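Local coordinates for protein choline dehydrogenase and related flavoproteins (Aspergillus oryzae, PDB 3Q9T) that oxidises formate as a flavoprotein of the glucose-methanol-choline oxidoreductase family, carrying 8-formyl-FAD at its catalytic site, at residues D415-V420 and D469-G474; D164-F169 and F396-G401; P528-H533 and A566-A571. One frame throughout, in Å; residues are numbered along the deposited sequence.

How the interactions relate
Interactions 1 and 2 are neighbours, their centres about 11 Å apart, because strands 392-397 and 415-423 lie side by side in the same large mixed sheet. Backbone pairing joins them, with Thr418 N 2.9 Å from Val397 O, and Thr418 OG1 adds a probable hydrogen bond to Met399 O at 2.7 Å. Interaction 3 stands on the opposite side of the chain's centre, about 45 Å from interaction 1 and about 43 Å from interaction 2 between centres, in the part that holds FAD. None of the three lines the cofactor: the side chains of Phe396 in interaction 2 and Leu530 in interaction 3 lie about 13 and 11 Å from the bound 8-formyl-FAD.

Interaction 1: residues D415-V420 and D469-G474; sequences DHLTVV and DLLFKG
Leu471, near the end of helix 454-473, points its methyls at Leu417 and Val419, two residues on the same face of strand 415-423. The meeting is tip to tip. CD1 of Leu471 does most of the touching, 3.5 Å from Val419 CG2 and 3.9 Å from Leu417 CD2, while Leu471 CD2 comes to 4.1 Å from the same Leu417 CD2. Val419 offers CG2 because CG1 is turned anti to the backbone N (chi1 176°). Branched aliphatic residues suit the place: beta-branched valine fits a strand, and leucine on the helix and valine on the strand together bridge the 10.0 Å between the CA atoms of Val419 and Leu471. All three touching residues are buried, and Phe396 of the neighbouring strand packs on Leu417 and Val419.

Conditions differ on the outer side of the helix. There exposed Lys473 reaches back one turn to Asp469, and NZ meets OD1 at 3.1 Å in a salt bridge, from well above the carboxylate plane; Asp469 OD2 is hydrogen-bonded to Tyr364 OH. Charge is thus kept at the surface, and between helix and sheet the contact rests on methyl-to-methyl dispersion and the exclusion of water.

Interaction 2: residues D164-F169 and F396-G401; sequences DEMAPF and FVCMFG
The backbones of Met166 and Cys398 approach to 7.9 Å between CA atoms, where the chain entering helix 167-179 passes the end of strand 392-397, and Cys398 sits at the centre of an inverse gamma turn closed by a weak bond from Met399 N to Val397 O. Two side chains of the first segment, Met166 and Phe169, take hold of the small cysteine. Phe169 lays a ring face against it: Cys398 CB stands 4.2 Å from the ring centroid and only 18° off the normal, a CH-pi contact displaced toward the rim near CE1 and CZ. Met166 comes alongside, its CG 3.9 Å from Cys398 SG and its SD 3.9 Å from Cys398 CB. Bends at chi2 and chi3 fold the methionine over so that its sulfur, not its methyl, faces the cysteine CB. A flexible thioether can mould itself in this way beside a rigid ring, and the compact cysteine lets both partners come close to the turn.

Phe169 CZ also reaches Phe396 CB at 4.5 Å, although the ring of Phe396 runs away from segment 164-169, toward Val419. Met166 O lies in the plane of the Phe169 ring, at its edge. All four touching residues are buried, and Leu417 of the next strand packs on Phe169 as well. The contact seats the start of helix 167-179 on the end of strand 392-397 in the large mixed sheet, an arrangement consistent with the substrate-binding half of the GMC oxidoreductase fold.

Interaction 3: residues P528-H533 and A566-A571; sequences PKLKVH and ADMIKA
Met568 is extended at chi2 (-170°), which carries its sulfur out from helix 555-572, and the turn at chi3 (-66°) swings CE over the loop at Pro528, Lys529 and Leu530. The loop leads into strand 538-540, an outer strand of the five-stranded parallel sheet of the Rossmann-type FAD-binding fold, so the contact joins the last helix to the loop that runs into this edge strand. Leu530 takes a left-handed backbone conformation (phi 66°), and its backbone is hydrogen-bonded to that of Val540.

Methionine suits the position because its slender chain passes between quite different neighbours. Its SD lies 3.6 Å from Lys529 CD, where the lysine's aliphatic part crosses it at about a right angle; the charged end of Lys529 goes on to a salt bridge with Glu119, so Lys529 offers an apolar flank to the sulfur and a charge to Glu119. The same sulfur is 3.5 Å from Pro528 O, an oxygen whose hydrogen-bond partner is Trp120 NE1. Arg539 of the strand packs against Met568 too and takes Lys529 O as acceptor.

Leu530, buried and about 8 Å from the side chain of the FAD-binding residue Ala17, completes the seat: Met568 CE rests 3.7 Å from Leu530 CG and 3.9 Å from Leu530 CD1.

Interaction 1: residues D415-V420 and D469-G474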
loop_
_atom_site.group_PDB
_atom_site.type_symbol
_atom_site.label_atom_id
_atom_site.label_comp_id
_atom_site.label_asym_id
_atom_site.label_seq_id
_atom_site.Cartn_x
_atom_site.Cartn_y
_atom_site.Cartn_z
ATOM N N ASP A 415 -7.860 -28.819 3.654
ATOM C CA ASP A 415 -6.742 -28.853 2.732
ATOM C C ASP A 415 -7.014 -27.816 1.630
ATOM O O ASP A 415 -8.164 -27.484 1.348
ATOM C CB ASP A 415 -6.551 -30.262 2.159
ATOM C CG ASP A 415 -6.028 -31.254 3.200
ATOM O OD1 ASP A 415 -5.203 -30.868 4.053
ATOM O OD2 ASP A 415 -6.439 -32.432 3.166
ATOM N N HIS A 416 -5.966 -27.272 1.039
ATOM C CA HIS A 416 -6.163 -26.244 0.030
ATOM C C HIS A 416 -5.309 -26.455 -1.205
ATOM O O HIS A 416 -4.342 -27.209 -1.186
ATOM C CB HIS A 416 -5.881 -24.878 0.641
ATOM C CG HIS A 416 -6.748 -24.574 1.823
ATOM N ND1 HIS A 416 -6.515 -25.113 3.071
ATOM C CD2 HIS A 416 -7.875 -23.830 1.935
ATOM C CE1 HIS A 416 -7.448 -24.693 3.907
ATOM N NE2 HIS A 416 -8.285 -23.913 3.244
ATOM N N LEU A 417 -5.698 -25.795 -2.285
ATOM C CA LEU A 417 -4.852 -25.651 -3.453
ATOM C C LEU A 417 -4.563 -24.156 -3.601
ATOM O O LEU A 417 -5.459 -23.333 -3.450
ATOM C CB LEU A 417 -5.571 -26.192 -4.687
ATOM C CG LEU A 417 -5.067 -25.752 -6.067
ATOM C CD1 LEU A 417 -3.731 -26.393 -6.414
ATOM C CD2 LEU A 417 -6.099 -26.087 -7.126
ATOM N N THR A 418 -3.316 -23.796 -3.873
ATOM C CA THR A 418 -2.990 -22.407 -4.182
ATOM C C THR A 418 -2.589 -22.295 -5.654
ATOM O O THR A 418 -1.542 -22.802 -6.055
ATOM C CB THR A 418 -1.845 -21.864 -3.296
ATOM O OG1 THR A 418 -2.181 -22.010 -1.910
ATOM C CG2 THR A 418 -1.576 -20.385 -3.604
ATOM N N VAL A 419 -3.431 -21.651 -6.458
ATOM C CA VAL A 419 -3.152 -21.485 -7.881
ATOM C C VAL A 419 -2.477 -20.144 -8.107
ATOM O O VAL A 419 -3.044 -19.092 -7.803
ATOM C CB VAL A 419 -4.446 -21.506 -8.741
ATOM C CG1 VAL A 419 -4.119 -21.239 -10.200
ATOM C CG2 VAL A 419 -5.175 -22.819 -8.593
ATOM N N VAL A 420 -1.262 -20.172 -8.638
ATOM C CA VAL A 420 -0.562 -18.938 -8.933
ATOM C C VAL A 420 -0.802 -18.567 -10.405
ATOM O O VAL A 420 -0.312 -19.239 -11.316
ATOM C CB VAL A 420 0.948 -19.060 -8.617
ATOM C CG1 VAL A 420 1.627 -17.734 -8.806
ATOM C CG2 VAL A 420 1.152 -19.547 -7.185
ATOM N N ASP A 469 -12.553 -22.108 -14.727
ATOM C CA ASP A 469 -13.173 -23.079 -15.634
ATOM C C ASP A 469 -12.541 -24.453 -15.493
ATOM O O ASP A 469 -13.230 -25.462 -15.376
ATOM C CB ASP A 469 -13.029 -22.622 -17.083
ATOM C CG ASP A 469 -13.887 -21.434 -17.396
ATOM O OD1 ASP A 469 -14.770 -21.124 -16.576
ATOM O OD2 ASP A 469 -13.686 -20.814 -18.457
ATOM N N LEU A 470 -11.217 -24.475 -15.501
ATOM C CA LEU A 470 -10.454 -25.717 -15.470
ATOM C C LEU A 470 -10.766 -26.499 -14.202
ATOM O O LEU A 470 -10.942 -27.714 -14.220
ATOM C CB LEU A 470 -8.966 -25.359 -15.521
ATOM C CG LEU A 470 -7.765 -26.303 -15.632
ATOM C CD1 LEU A 470 -6.936 -26.232 -14.367
ATOM C CD2 LEU A 470 -8.093 -27.744 -16.041
ATOM N N LEU A 471 -10.854 -25.784 -13.095
ATOM C CA LEU A 471 -10.868 -26.433 -11.805
ATOM C C LEU A 471 -12.295 -26.683 -11.331
ATOM O O LEU A 471 -12.550 -27.674 -10.639
ATOM C CB LEU A 471 -10.073 -25.613 -10.782
ATOM C CG LEU A 471 -8.558 -25.478 -11.013
ATOM C CD1 LEU A 471 -7.963 -24.381 -10.124
ATOM C CD2 LEU A 471 -7.812 -26.796 -10.791
ATOM N N PHE A 472 -13.215 -25.794 -11.706
ATOM C CA PHE A 472 -14.632 -25.933 -11.334
ATOM C C PHE A 472 -15.461 -26.716 -12.342
ATOM O O PHE A 472 -16.568 -27.138 -12.036
ATOM C CB PHE A 472 -15.293 -24.566 -11.087
ATOM C CG PHE A 472 -15.025 -24.012 -9.722
ATOM C CD1 PHE A 472 -15.942 -24.178 -8.699
ATOM C CD2 PHE A 472 -13.841 -23.348 -9.450
ATOM C CE1 PHE A 472 -15.687 -23.679 -7.442
ATOM C CE2 PHE A 472 -13.585 -22.850 -8.194
ATOM C CZ PHE A 472 -14.511 -23.018 -7.191
ATOM N N LYS A 473 -14.937 -26.901 -13.543
ATOM C CA LYS A 473 -15.702 -27.571 -14.594
ATOM C C LYS A 473 -14.923 -28.745 -15.165
ATOM O O LYS A 473 -15.494 -29.599 -15.825
ATOM C CB LYS A 473 -16.015 -26.614 -15.751
ATOM C CG LYS A 473 -16.809 -25.377 -15.395
ATOM C CD LYS A 473 -17.011 -24.544 -16.647
ATOM C CE LYS A 473 -17.651 -23.212 -16.345
ATOM N NZ LYS A 473 -17.496 -22.263 -17.500
ATOM N N GLY A 474 -13.610 -28.768 -14.940
ATOM C CA GLY A 474 -12.782 -29.807 -15.525
ATOM C C GLY A 474 -13.107 -31.184 -14.978
ATOM O O GLY A 474 -13.377 -31.340 -13.786
#

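Interaction 2: residues D164-F169 and F396-G401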
loop_
_atom_site.group_PDB
_atom_site.type_symbol
_atom_site.label_atom_id
_atom_site.label_comp_id
_atom_site.label_asym_id
_atom_site.label_seq_id
_atom_site.Cartn_x
_atom_site.Cartn_y
_atom_site.Cartn_z
ATOM N N ASP A 164 3.489 -39.173 -2.849
ATOM C CA ASP A 164 2.532 -40.271 -3.099
ATOM C C ASP A 164 1.055 -39.906 -2.857
ATOM O O ASP A 164 0.196 -40.172 -3.697
ATOM C CB ASP A 164 2.903 -41.530 -2.306
ATOM C CG ASP A 164 4.115 -42.249 -2.889
ATOM O OD1 ASP A 164 4.784 -43.008 -2.153
ATOM O OD2 ASP A 164 4.404 -42.049 -4.092
ATOM N N GLU A 165 0.781 -39.301 -1.707
ATOM C CA GLU A 165 -0.564 -38.887 -1.335
ATOM C C GLU A 165 -1.192 -37.913 -2.335
ATOM O O GLU A 165 -2.414 -37.812 -2.422
ATOM C CB GLU A 165 -0.524 -38.256 0.047
ATOM C CG GLU A 165 -1.847 -37.698 0.526
ATOM C CD GLU A 165 -1.780 -37.216 1.967
ATOM O OE1 GLU A 165 -0.658 -37.153 2.521
ATOM O OE2 GLU A 165 -2.849 -36.907 2.544
ATOM N N MET A 166 -0.366 -37.210 -3.101
ATOM C CA MET A 166 -0.880 -36.258 -4.089
ATOM C C MET A 166 -1.168 -36.855 -5.470
ATOM O O MET A 166 -1.606 -36.135 -6.373
ATOM C CB MET A 166 0.064 -35.059 -4.247
ATOM C CG MET A 166 0.058 -34.093 -3.072
ATOM S SD MET A 166 -1.565 -33.414 -2.651
ATOM C CE MET A 166 -2.012 -34.451 -1.245
ATOM N N ALA A 167 -0.918 -38.154 -5.640
ATOM C CA ALA A 167 -1.202 -38.813 -6.921
ATOM C C ALA A 167 -2.652 -38.629 -7.422
ATOM O O ALA A 167 -2.863 -38.286 -8.589
ATOM C CB ALA A 167 -0.805 -40.316 -6.878
ATOM N N PRO A 168 -3.652 -38.863 -6.553
ATOM C CA PRO A 168 -5.056 -38.598 -6.923
ATOM C C PRO A 168 -5.299 -37.143 -7.368
ATOM O O PRO A 168 -6.052 -36.883 -8.315
ATOM C CB PRO A 168 -5.816 -38.887 -5.629
ATOM C CG PRO A 168 -4.973 -39.913 -4.925
ATOM C CD PRO A 168 -3.546 -39.482 -5.215
ATOM N N PHE A 169 -4.655 -36.207 -6.682
ATOM C CA PHE A 169 -4.690 -34.794 -7.059
ATOM C C PHE A 169 -4.110 -34.602 -8.461
ATOM O O PHE A 169 -4.771 -34.061 -9.357
ATOM C CB PHE A 169 -3.932 -33.983 -6.001
ATOM C CG PHE A 169 -3.585 -32.583 -6.416
ATOM C CD1 PHE A 169 -2.408 -32.322 -7.100
ATOM C CD2 PHE A 169 -4.416 -31.516 -6.083
ATOM C CE1 PHE A 169 -2.077 -31.023 -7.472
ATOM C CE2 PHE A 169 -4.082 -30.212 -6.451
ATOM C CZ PHE A 169 -2.909 -29.967 -7.135
ATOM N N PHE A 396 0.208 -24.908 -9.828
ATOM C CA PHE A 396 -0.765 -25.536 -8.966
ATOM C C PHE A 396 -0.113 -26.052 -7.703
ATOM O O PHE A 396 0.273 -27.211 -7.628
ATOM C CB PHE A 396 -1.472 -26.646 -9.729
ATOM C CG PHE A 396 -2.135 -26.159 -10.982
ATOM C CD1 PHE A 396 -3.380 -25.560 -10.926
ATOM C CD2 PHE A 396 -1.496 -26.264 -12.205
ATOM C CE1 PHE A 396 -3.989 -25.082 -12.070
ATOM C CE2 PHE A 396 -2.100 -25.789 -13.358
ATOM C CZ PHE A 396 -3.344 -25.198 -13.293
ATOM N N VAL A 397 0.013 -25.176 -6.711
ATOM C CA VAL A 397 0.688 -25.520 -5.463
ATOM C C VAL A 397 -0.297 -26.309 -4.616
ATOM O O VAL A 397 -1.414 -25.858 -4.385
ATOM C CB VAL A 397 1.142 -24.257 -4.707
ATOM C CG1 VAL A 397 1.883 -24.620 -3.443
ATOM C CG2 VAL A 397 2.012 -23.402 -5.602
ATOM N N CYS A 398 0.104 -27.495 -4.172
ATOM C CA CYS A 398 -0.835 -28.401 -3.508
ATOM C C CYS A 398 -0.918 -28.206 -2.008
ATOM O O CYS A 398 -0.890 -29.176 -1.253
ATOM C CB CYS A 398 -0.532 -29.875 -3.840
ATOM S SG CYS A 398 1.138 -30.401 -3.467
ATOM N N MET A 399 -1.019 -26.950 -1.581
ATOM C CA MET A 399 -1.396 -26.627 -0.203
ATOM C C MET A 399 -1.569 -25.119 -0.093
ATOM O O MET A 399 -1.240 -24.390 -1.030
ATOM C CB MET A 399 -0.373 -27.159 0.817
ATOM C CG MET A 399 0.801 -26.254 1.121
ATOM S SD MET A 399 1.873 -26.850 2.470
ATOM C CE MET A 399 0.714 -27.691 3.486
ATOM N N PHE A 400 -2.106 -24.640 1.022
ATOM C CA PHE A 400 -2.168 -23.199 1.217
ATOM C C PHE A 400 -0.747 -22.653 1.245
ATOM O O PHE A 400 0.089 -23.166 1.979
ATOM C CB PHE A 400 -2.865 -22.832 2.523
ATOM C CG PHE A 400 -3.033 -21.349 2.708
ATOM C CD1 PHE A 400 -4.132 -20.695 2.185
ATOM C CD2 PHE A 400 -2.082 -20.610 3.382
ATOM C CE1 PHE A 400 -4.306 -19.332 2.350
ATOM C CE2 PHE A 400 -2.247 -19.229 3.559
ATOM C CZ PHE A 400 -3.362 -18.594 3.036
ATOM N N GLY A 401 -0.477 -21.617 0.451
ATOM C CA GLY A 401 0.853 -21.034 0.399
ATOM C C GLY A 401 0.915 -19.587 0.875
ATOM O O GLY A 401 0.455 -18.675 0.175
#

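Interaction 3: residues P528-H533 and A566-A571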
loop_
_atom_site.group_PDB
_atom_site.type_symbol
_atom_site.label_atom_id
_atom_site.label_comp_id
_atom_site.label_asym_id
_atom_site.label_seq_id
_atom_site.Cartn_x
_atom_site.Cartn_y
_atom_site.Cartn_z
ATOM N N PRO A 528 27.303 -6.725 -25.290
ATOM C CA PRO A 528 27.072 -8.166 -25.429
ATOM C C PRO A 528 28.038 -9.056 -24.642
ATOM O O PRO A 528 27.717 -10.219 -24.420
ATOM C CB PRO A 528 27.209 -8.393 -26.937
ATOM C CG PRO A 528 26.724 -7.115 -27.528
ATOM C CD PRO A 528 27.285 -6.042 -26.594
ATOM N N LYS A 529 29.192 -8.540 -24.231
ATOM C CA LYS A 529 30.095 -9.329 -23.402
ATOM C C LYS A 529 29.864 -8.999 -21.935
ATOM O O LYS A 529 30.685 -9.313 -21.080
ATOM C CB LYS A 529 31.551 -9.094 -23.794
ATOM C CG LYS A 529 31.814 -9.266 -25.297
ATOM C CD LYS A 529 31.402 -10.645 -25.804
ATOM C CE LYS A 529 31.708 -10.782 -27.285
ATOM N NZ LYS A 529 31.476 -12.174 -27.730
ATOM N N LEU A 530 28.736 -8.344 -21.668
ATOM C CA LEU A 530 28.306 -8.053 -20.310
ATOM C C LEU A 530 29.255 -7.076 -19.636
ATOM O O LEU A 530 29.271 -6.969 -18.414
ATOM C CB LEU A 530 28.171 -9.338 -19.483
ATOM C CG LEU A 530 27.098 -10.311 -19.980
ATOM C CD1 LEU A 530 27.007 -11.507 -19.058
ATOM C CD2 LEU A 530 25.737 -9.603 -20.097
ATOM N N LYS A 531 30.033 -6.362 -20.441
ATOM C CA LYS A 531 30.877 -5.279 -19.928
ATOM C C LYS A 531 30.068 -3.992 -19.785
ATOM O O LYS A 531 29.305 -3.636 -20.688
ATOM C CB LYS A 531 32.065 -5.023 -20.858
ATOM C CG LYS A 531 33.026 -6.191 -20.962
ATOM C CD LYS A 531 34.120 -5.881 -21.955
ATOM C CE LYS A 531 35.165 -6.957 -21.950
ATOM N NZ LYS A 531 36.395 -6.438 -22.579
ATOM N N VAL A 532 30.242 -3.297 -18.658
ATOM C CA VAL A 532 29.557 -2.023 -18.429
ATOM C C VAL A 532 29.999 -0.958 -19.455
ATOM O O VAL A 532 31.183 -0.610 -19.534
ATOM C CB VAL A 532 29.760 -1.524 -16.968
ATOM C CG1 VAL A 532 29.099 -0.166 -16.750
ATOM C CG2 VAL A 532 29.209 -2.527 -15.981
ATOM N N HIS A 533 29.061 -0.467 -20.263
ATOM C CA HIS A 533 29.381 0.588 -21.230
ATOM C C HIS A 533 30.101 1.724 -20.502
ATOM O O HIS A 533 29.607 2.254 -19.498
ATOM C CB HIS A 533 28.120 1.156 -21.898
ATOM C CG HIS A 533 27.361 0.172 -22.737
ATOM N ND1 HIS A 533 27.879 -0.395 -23.885
ATOM C CD2 HIS A 533 26.102 -0.312 -22.617
ATOM C CE1 HIS A 533 26.982 -1.208 -24.417
ATOM N NE2 HIS A 533 25.894 -1.175 -23.667
ATOM N N ALA A 566 30.962 -16.252 -17.614
ATOM C CA ALA A 566 32.218 -16.923 -17.299
ATOM C C ALA A 566 32.948 -17.369 -18.584
ATOM O O ALA A 566 34.149 -17.133 -18.746
ATOM C CB ALA A 566 31.957 -18.118 -16.361
ATOM N N ASP A 567 32.216 -17.992 -19.502
ATOM C CA ASP A 567 32.794 -18.370 -20.789
ATOM C C ASP A 567 33.431 -17.168 -21.481
ATOM O O ASP A 567 34.582 -17.242 -21.904
ATOM C CB ASP A 567 31.755 -19.026 -21.708
ATOM C CG ASP A 567 31.853 -20.556 -21.714
ATOM O OD1 ASP A 567 32.554 -21.110 -20.834
ATOM O OD2 ASP A 567 31.210 -21.201 -22.587
ATOM N N MET A 568 32.696 -16.057 -21.574
ATOM C CA MET A 568 33.203 -14.853 -22.251
ATOM C C MET A 568 34.436 -14.243 -21.561
ATOM O O MET A 568 35.336 -13.728 -22.235
ATOM C CB MET A 568 32.094 -13.818 -22.432
ATOM C CG MET A 568 30.897 -14.339 -23.266
ATOM S SD MET A 568 29.723 -13.045 -23.738
ATOM C CE MET A 568 29.097 -12.595 -22.112
ATOM N N ILE A 569 34.487 -14.316 -20.230
ATOM C CA ILE A 569 35.659 -13.844 -19.490
ATOM C C ILE A 569 36.869 -14.749 -19.780
ATOM O O ILE A 569 37.980 -14.269 -19.999
ATOM C CB ILE A 569 35.391 -13.762 -17.974
ATOM C CG1 ILE A 569 34.446 -12.599 -17.666
ATOM C CG2 ILE A 569 36.693 -13.575 -17.182
ATOM C CD1 ILE A 569 33.974 -12.580 -16.230
ATOM N N LYS A 570 36.645 -16.057 -19.801
ATOM C CA LYS A 570 37.725 -17.003 -20.075
ATOM C C LYS A 570 38.294 -16.802 -21.468
ATOM O O LYS A 570 39.501 -16.911 -21.664
ATOM C CB LYS A 570 37.256 -18.445 -19.919
ATOM C CG LYS A 570 36.987 -18.862 -18.480
ATOM C CD LYS A 570 36.681 -20.360 -18.392
ATOM C CE LYS A 570 36.231 -20.746 -16.992
ATOM N NZ LYS A 570 35.840 -22.182 -16.911
ATOM N N ALA A 571 37.422 -16.511 -22.430
ATOM C CA ALA A 571 37.862 -16.316 -23.801
ATOM C C ALA A 571 38.761 -15.095 -23.893
ATOM O O ALA A 571 39.666 -15.029 -24.729
ATOM C CB ALA A 571 36.671 -16.174 -24.736
#